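Local atomic coordinates of dihydrodipicolinate reductase N-terminus domain-containing protein (Mycobacterium smegmatis, PDB entry 6IAQ), a protein that probably catalyses, as a native amine dehydrogenase, the NADP(H)-dependent reductive amination of ketones to chiral amines. Residues Met18-Lys29 / Gln303-Ile314. Residues are numbered along the deposited sequence; the frame is centred on the assembly and turned at random.
Sequences MNSIVAGMLLDK and QTTTCTQMVNRI. With NAP (NADP nicotinamide-adenine-dinucleotide phosphate), chain F.
At the NADP site of the Rossmann-type domain, the dinucleotide-binding helix that follows strand 9-13 packs against helix 302-312, the two short axes crossing at -50° and approaching to 9.2 Å. Their interface is apolar and built on two interlocking knobs-into-holes. Cys307 enters a hole formed by Met18, Ile21, Val22 and Met25; its SG, turned back beside its backbone N (chi1 -63°), lies 3.7 Å from SD of Met18, while its CB meets CG2 of Val22. In return Met25 drops among Thr304, Cys307, Thr308 and Val311. Because its chain runs fully extended beyond CG, the sulfur passes Cys307 CB and the terminal methyl CE reaches CG2 of Thr308 at 3.6 Å. Further along, Val22 and Val311 run opposite ways, CG1 of one against CG2 of the other, and the bent end of Met310 brings its CE across Val22, 3.7 Å from CG2, and to Asn19 OD1, a buried oxygen without a polar partner. The Asn19 amide nitrogen is held by the carbonyls of Gly14, just after strand 9-13, and of Val79 in strand 77-80, tying the helix start to the parallel sheet.

The N-terminal end of one helix and the second turn of the other face the cofactor. The backbone N of Met18 donates an almost straight bond, 2.9 Å long, to O2N of the nicotinamide-side phosphate, as expected of this family's helix start, and Thr306 sets its CG2 3.2 Å from C4N, the hydride-carrying carbon of the nicotinamide. At the far end the second subunit takes part, its Gly154 and Ala156 carbonyls binding ND2 of Asn312, whose OD1 faces CE of Lys29 at 3.5 Å. On the other flank, toward strand 77-80, CD2 of Leu26 presses on CD1 of Ile314 at 3.4 Å, closer than usual for two methyls.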
loop_
_atom_site.group_PDB
_atom_site.type_symbol
_atom_site.label_atom_id
_atom_site.label_comp_id
_atom_site.label_asym_id
_atom_site.label_seq_id
_atom_site.Cartn_x
_atom_site.Cartn_y
_atom_site.Cartn_z
ATOM N N MET A 18 -3.973 -16.201 19.064
ATOM C CA MET A 18 -3.713 -15.920 17.624
ATOM C C MET A 18 -3.642 -17.237 16.826
ATOM O O MET A 18 -4.344 -17.340 15.804
ATOM C CB MET A 18 -2.452 -15.076 17.405
ATOM C CG MET A 18 -2.592 -13.630 17.956
ATOM S SD MET A 18 -4.039 -12.751 17.339
ATOM C CE MET A 18 -5.289 -13.093 18.578
ATOM N N ASN A 19 -2.879 -18.229 17.264
ATOM C CA ASN A 19 -2.732 -19.484 16.466
ATOM C C ASN A 19 -4.052 -20.242 16.410
ATOM O O ASN A 19 -4.239 -20.982 15.430
ATOM C CB ASN A 19 -1.542 -20.345 16.864
ATOM C CG ASN A 19 -0.347 -20.081 15.976
ATOM O OD1 ASN A 19 -0.472 -19.355 14.983
ATOM N ND2 ASN A 19 0.808 -20.645 16.313
ATOM N N SER A 20 -4.973 -20.030 17.350
ATOM C CA SER A 20 -6.315 -20.639 17.253
ATOM C C SER A 20 -7.007 -20.098 15.998
ATOM O O SER A 20 -7.585 -20.892 15.254
ATOM C CB SER A 20 -7.133 -20.427 18.499
ATOM O OG SER A 20 -6.489 -21.067 19.608
ATOM N N ILE A 21 -6.915 -18.793 15.749
ATOM C CA ILE A 21 -7.546 -18.152 14.554
ATOM C C ILE A 21 -6.774 -18.621 13.316
ATOM O O ILE A 21 -7.404 -18.986 12.298
ATOM C CB ILE A 21 -7.551 -16.615 14.690
ATOM C CG1 ILE A 21 -8.316 -16.166 15.934
ATOM C CG2 ILE A 21 -8.116 -15.976 13.432
ATOM C CD1 ILE A 21 -8.131 -14.702 16.304
ATOM N N VAL A 22 -5.461 -18.569 13.384
ATOM C CA VAL A 22 -4.566 -18.913 12.254
ATOM C C VAL A 22 -4.852 -20.347 11.787
ATOM O O VAL A 22 -4.932 -20.565 10.559
ATOM C CB VAL A 22 -3.106 -18.719 12.653
ATOM C CG1 VAL A 22 -2.171 -19.394 11.664
ATOM C CG2 VAL A 22 -2.776 -17.236 12.813
ATOM N N ALA A 23 -5.006 -21.283 12.727
ATOM C CA ALA A 23 -5.202 -22.715 12.418
ATOM C C ALA A 23 -6.408 -22.865 11.487
ATOM O O ALA A 23 -6.270 -23.524 10.441
ATOM C CB ALA A 23 -5.333 -23.511 13.697
ATOM N N GLY A 24 -7.530 -22.228 11.810
ATOM C CA GLY A 24 -8.772 -22.280 11.027
ATOM C C GLY A 24 -8.565 -21.698 9.634
ATOM O O GLY A 24 -9.113 -22.277 8.659
ATOM N N MET A 25 -7.797 -20.605 9.524
ATOM C CA MET A 25 -7.494 -19.976 8.215
ATOM C C MET A 25 -6.587 -20.924 7.412
ATOM O O MET A 25 -6.792 -21.024 6.213
ATOM C CB MET A 25 -6.797 -18.622 8.373
ATOM C CG MET A 25 -7.679 -17.537 8.963
ATOM S SD MET A 25 -6.728 -16.047 9.346
ATOM C CE MET A 25 -8.062 -15.011 9.920
ATOM N N LEU A 26 -5.611 -21.582 8.034
ATOM C CA LEU A 26 -4.713 -22.544 7.329
ATOM C C LEU A 26 -5.591 -23.631 6.682
ATOM O O LEU A 26 -5.430 -23.915 5.483
ATOM C CB LEU A 26 -3.705 -23.177 8.292
ATOM C CG LEU A 26 -2.619 -22.271 8.862
ATOM C CD1 LEU A 26 -1.797 -23.014 9.910
ATOM C CD2 LEU A 26 -1.718 -21.723 7.784
ATOM N N LEU A 27 -6.529 -24.189 7.431
ATOM C CA LEU A 27 -7.438 -25.254 6.930
ATOM C C LEU A 27 -8.271 -24.710 5.755
ATOM O O LEU A 27 -8.326 -25.383 4.724
ATOM C CB LEU A 27 -8.306 -25.745 8.090
ATOM C CG LEU A 27 -7.538 -26.427 9.222
ATOM C CD1 LEU A 27 -8.467 -26.749 10.372
ATOM C CD2 LEU A 27 -6.871 -27.689 8.722
ATOM N N ASP A 28 -8.820 -23.498 5.862
ATOM C CA ASP A 28 -9.583 -22.825 4.775
ATOM C C ASP A 28 -8.727 -22.680 3.508
ATOM O O ASP A 28 -9.315 -22.722 2.433
ATOM C CB ASP A 28 -10.110 -21.454 5.201
ATOM C CG ASP A 28 -11.255 -21.533 6.207
ATOM O OD1 ASP A 28 -11.734 -22.659 6.455
ATOM O OD2 ASP A 28 -11.668 -20.472 6.752
ATOM N N LYS A 29 -7.415 -22.475 3.611
ATOM C CA LYS A 29 -6.520 -22.298 2.434
ATOM C C LYS A 29 -6.127 -23.665 1.851
ATOM O O LYS A 29 -5.421 -23.674 0.783
ATOM C CB LYS A 29 -5.236 -21.544 2.795
ATOM C CG LYS A 29 -5.401 -20.120 3.301
ATOM C CD LYS A 29 -5.899 -19.182 2.256
ATOM C CE LYS A 29 -5.987 -17.727 2.669
ATOM N NZ LYS A 29 -7.246 -17.109 2.170
ATOM N N GLN A 303 -6.845 -7.588 15.160
ATOM C CA GLN A 303 -6.829 -9.022 15.525
ATOM C C GLN A 303 -6.913 -9.873 14.251
ATOM O O GLN A 303 -6.102 -10.770 14.074
ATOM C CB GLN A 303 -7.990 -9.336 16.475
ATOM C CG GLN A 303 -7.925 -10.754 17.035
ATOM C CD GLN A 303 -9.276 -11.223 17.506
ATOM O OE1 GLN A 303 -10.167 -11.475 16.704
ATOM N NE2 GLN A 303 -9.437 -11.338 18.808
ATOM N N THR A 304 -7.884 -9.639 13.387
ATOM C CA THR A 304 -8.077 -10.517 12.220
ATOM C C THR A 304 -6.871 -10.365 11.292
ATOM O O THR A 304 -6.391 -11.420 10.815
ATOM C CB THR A 304 -9.394 -10.257 11.491
ATOM O OG1 THR A 304 -10.465 -10.300 12.426
ATOM C CG2 THR A 304 -9.643 -11.259 10.383
ATOM N N THR A 305 -6.406 -9.141 11.017
ATOM C CA THR A 305 -5.344 -8.900 10.002
ATOM C C THR A 305 -3.973 -9.276 10.585
ATOM O O THR A 305 -3.018 -9.462 9.797
ATOM C CB THR A 305 -5.372 -7.479 9.429
ATOM O OG1 THR A 305 -5.124 -6.530 10.474
ATOM C CG2 THR A 305 -6.677 -7.156 8.724
ATOM N N THR A 306 -3.826 -9.417 11.897
ATOM C CA THR A 306 -2.619 -10.070 12.454
ATOM C C THR A 306 -2.501 -11.464 11.818
ATOM O O THR A 306 -1.425 -11.845 11.295
ATOM C CB THR A 306 -2.692 -10.186 13.976
ATOM O OG1 THR A 306 -2.580 -8.900 14.564
ATOM C CG2 THR A 306 -1.627 -11.097 14.539
ATOM N N CYS A 307 -3.602 -12.192 11.818
ATOM C CA CYS A 307 -3.653 -13.644 11.469
ATOM C C CYS A 307 -3.655 -13.801 9.942
ATOM O O CYS A 307 -2.877 -14.623 9.441
ATOM C CB CYS A 307 -4.865 -14.267 12.144
ATOM S SG CYS A 307 -4.702 -14.169 13.947
ATOM N N THR A 308 -4.455 -13.004 9.220
ATOM C CA THR A 308 -4.527 -13.063 7.731
ATOM C C THR A 308 -3.164 -12.726 7.148
ATOM O O THR A 308 -2.777 -13.373 6.178
ATOM C CB THR A 308 -5.557 -12.115 7.114
ATOM O OG1 THR A 308 -5.195 -10.764 7.448
ATOM C CG2 THR A 308 -6.952 -12.488 7.547
ATOM N N GLN A 309 -2.435 -11.774 7.725
ATOM C CA GLN A 309 -1.140 -11.384 7.129
ATOM C C GLN A 309 -0.125 -12.512 7.301
ATOM O O GLN A 309 0.562 -12.825 6.311
ATOM C CB GLN A 309 -0.701 -10.033 7.658
ATOM C CG GLN A 309 -1.550 -8.910 7.067
ATOM C CD GLN A 309 -1.096 -7.578 7.582
ATOM O OE1 GLN A 309 -0.199 -6.961 7.026
ATOM N NE2 GLN A 309 -1.702 -7.145 8.666
ATOM N N MET A 310 -0.030 -13.123 8.485
ATOM C CA MET A 310 0.910 -14.255 8.689
ATOM C C MET A 310 0.529 -15.384 7.729
ATOM O O MET A 310 1.415 -15.954 7.120
ATOM C CB MET A 310 0.918 -14.778 10.138
ATOM C CG MET A 310 1.899 -15.924 10.309
ATOM S SD MET A 310 2.471 -16.161 12.035
ATOM C CE MET A 310 0.882 -16.625 12.707
ATOM N N VAL A 311 -0.742 -15.713 7.606
ATOM C CA VAL A 311 -1.208 -16.814 6.712
ATOM C C VAL A 311 -0.854 -16.478 5.263
ATOM O O VAL A 311 -0.200 -17.324 4.607
ATOM C CB VAL A 311 -2.699 -17.100 6.914
ATOM C CG1 VAL A 311 -3.261 -18.040 5.850
ATOM C CG2 VAL A 311 -2.946 -17.663 8.308
ATOM N N ASN A 312 -1.213 -15.277 4.798
ATOM C CA ASN A 312 -1.069 -14.879 3.371
ATOM C C ASN A 312 0.428 -14.740 3.073
ATOM O O ASN A 312 0.792 -14.815 1.875
ATOM C CB ASN A 312 -1.887 -13.629 3.037
ATOM C CG ASN A 312 -3.390 -13.832 3.158
ATOM O OD1 ASN A 312 -3.878 -14.966 3.214
ATOM N ND2 ASN A 312 -4.147 -12.739 3.211
ATOM N N ARG A 313 1.283 -14.625 4.102
ATOM C CA ARG A 313 2.756 -14.579 3.906
ATOM C C ARG A 313 3.368 -15.982 3.695
ATOM O O ARG A 313 4.519 -16.063 3.240
ATOM C CB ARG A 313 3.469 -13.906 5.082
ATOM C CG ARG A 313 3.517 -12.385 5.063
ATOM C CD ARG A 313 4.079 -11.840 3.769
ATOM N NE ARG A 313 4.272 -10.404 3.791
ATOM C CZ ARG A 313 4.578 -9.674 2.711
ATOM N NH1 ARG A 313 4.730 -10.244 1.507
ATOM N NH2 ARG A 313 4.737 -8.372 2.844
ATOM N N ILE A 314 2.677 -17.064 4.012
ATOM C CA ILE A 314 3.327 -18.409 4.067
ATOM C C ILE A 314 3.918 -18.756 2.695
ATOM O O ILE A 314 5.074 -19.179 2.630
ATOM C CB ILE A 314 2.380 -19.490 4.621
ATOM C CG1 ILE A 314 2.228 -19.349 6.143
ATOM C CG2 ILE A 314 2.864 -20.888 4.241
ATOM C CD1 ILE A 314 1.059 -20.106 6.695
HETATM P PA NAP F . -1.337 -16.245 23.983
HETATM O O1A NAP F . -2.757 -16.498 23.793
HETATM O O2A NAP F . -0.679 -16.024 25.378
HETATM O O5B NAP F . -0.557 -17.466 23.231
HETATM C C5B NAP F . 0.834 -17.748 23.439
HETATM C C4B NAP F . 1.047 -19.242 23.232
HETATM O O4B NAP F . 2.424 -19.590 23.350
HETATM C C3B NAP F . 0.285 -20.155 24.230
HETATM O O3B NAP F . -0.410 -21.107 23.389
HETATM C C2B NAP F . 1.346 -20.890 25.045
HETATM O O2B NAP F . 1.033 -22.278 25.298
HETATM C C1B NAP F . 2.449 -20.886 24.032
HETATM N N9A NAP F . 3.818 -21.046 24.520
HETATM C C8A NAP F . 4.511 -20.289 25.394
HETATM N N7A NAP F . 5.760 -20.763 25.465
HETATM C C5A NAP F . 5.868 -21.770 24.566
HETATM C C6A NAP F . 6.914 -22.708 24.084
HETATM N N6A NAP F . 8.144 -22.672 24.579
HETATM N N1A NAP F . 6.591 -23.599 23.149
HETATM C C2A NAP F . 5.365 -23.685 22.593
HETATM N N3A NAP F . 4.347 -22.874 22.962
HETATM C C4A NAP F . 4.581 -21.960 23.947
HETATM O O3 NAP F . -0.836 -14.934 23.126
HETATM P PN NAP F . -1.360 -14.526 21.606
HETATM O O1N NAP F . -2.404 -13.453 21.623
HETATM O O2N NAP F . -1.639 -15.745 20.800
HETATM O O5D NAP F . 0.055 -13.875 21.243
HETATM C C5D NAP F . 1.277 -14.589 21.024
HETATM C C4D NAP F . 2.444 -13.718 20.650
HETATM O O4D NAP F . 2.150 -13.117 19.347
HETATM C C3D NAP F . 2.680 -12.642 21.672
HETATM O O3D NAP F . 4.055 -12.441 21.946
HETATM C C2D NAP F . 2.085 -11.399 20.997
HETATM O O2D NAP F . 2.702 -10.217 21.527
HETATM C C1D NAP F . 2.354 -11.714 19.497
HETATM N N1N NAP F . 1.427 -10.991 18.609
HETATM C C2N NAP F . 1.946 -10.300 17.612
HETATM C C3N NAP F . 1.111 -9.556 16.791
HETATM C C7N NAP F . 1.657 -8.790 15.605
HETATM O O7N NAP F . 0.864 -8.038 15.041
HETATM N N7N NAP F . 2.921 -8.960 15.178
HETATM C C4N NAP F . -0.263 -9.568 17.029
HETATM C C5N NAP F . -0.788 -10.308 18.084
HETATM C C6N NAP F . 0.103 -11.016 18.851
HETATM P P2B NAP F . -0.228 -22.726 26.170
HETATM O O1X NAP F . -1.476 -22.390 25.407
HETATM O O2X NAP F . -0.159 -24.252 26.175
HETATM O O3X NAP F . 0.094 -21.973 27.465
HETATM O O HOH W 1 -5.940 -14.206 1.183
#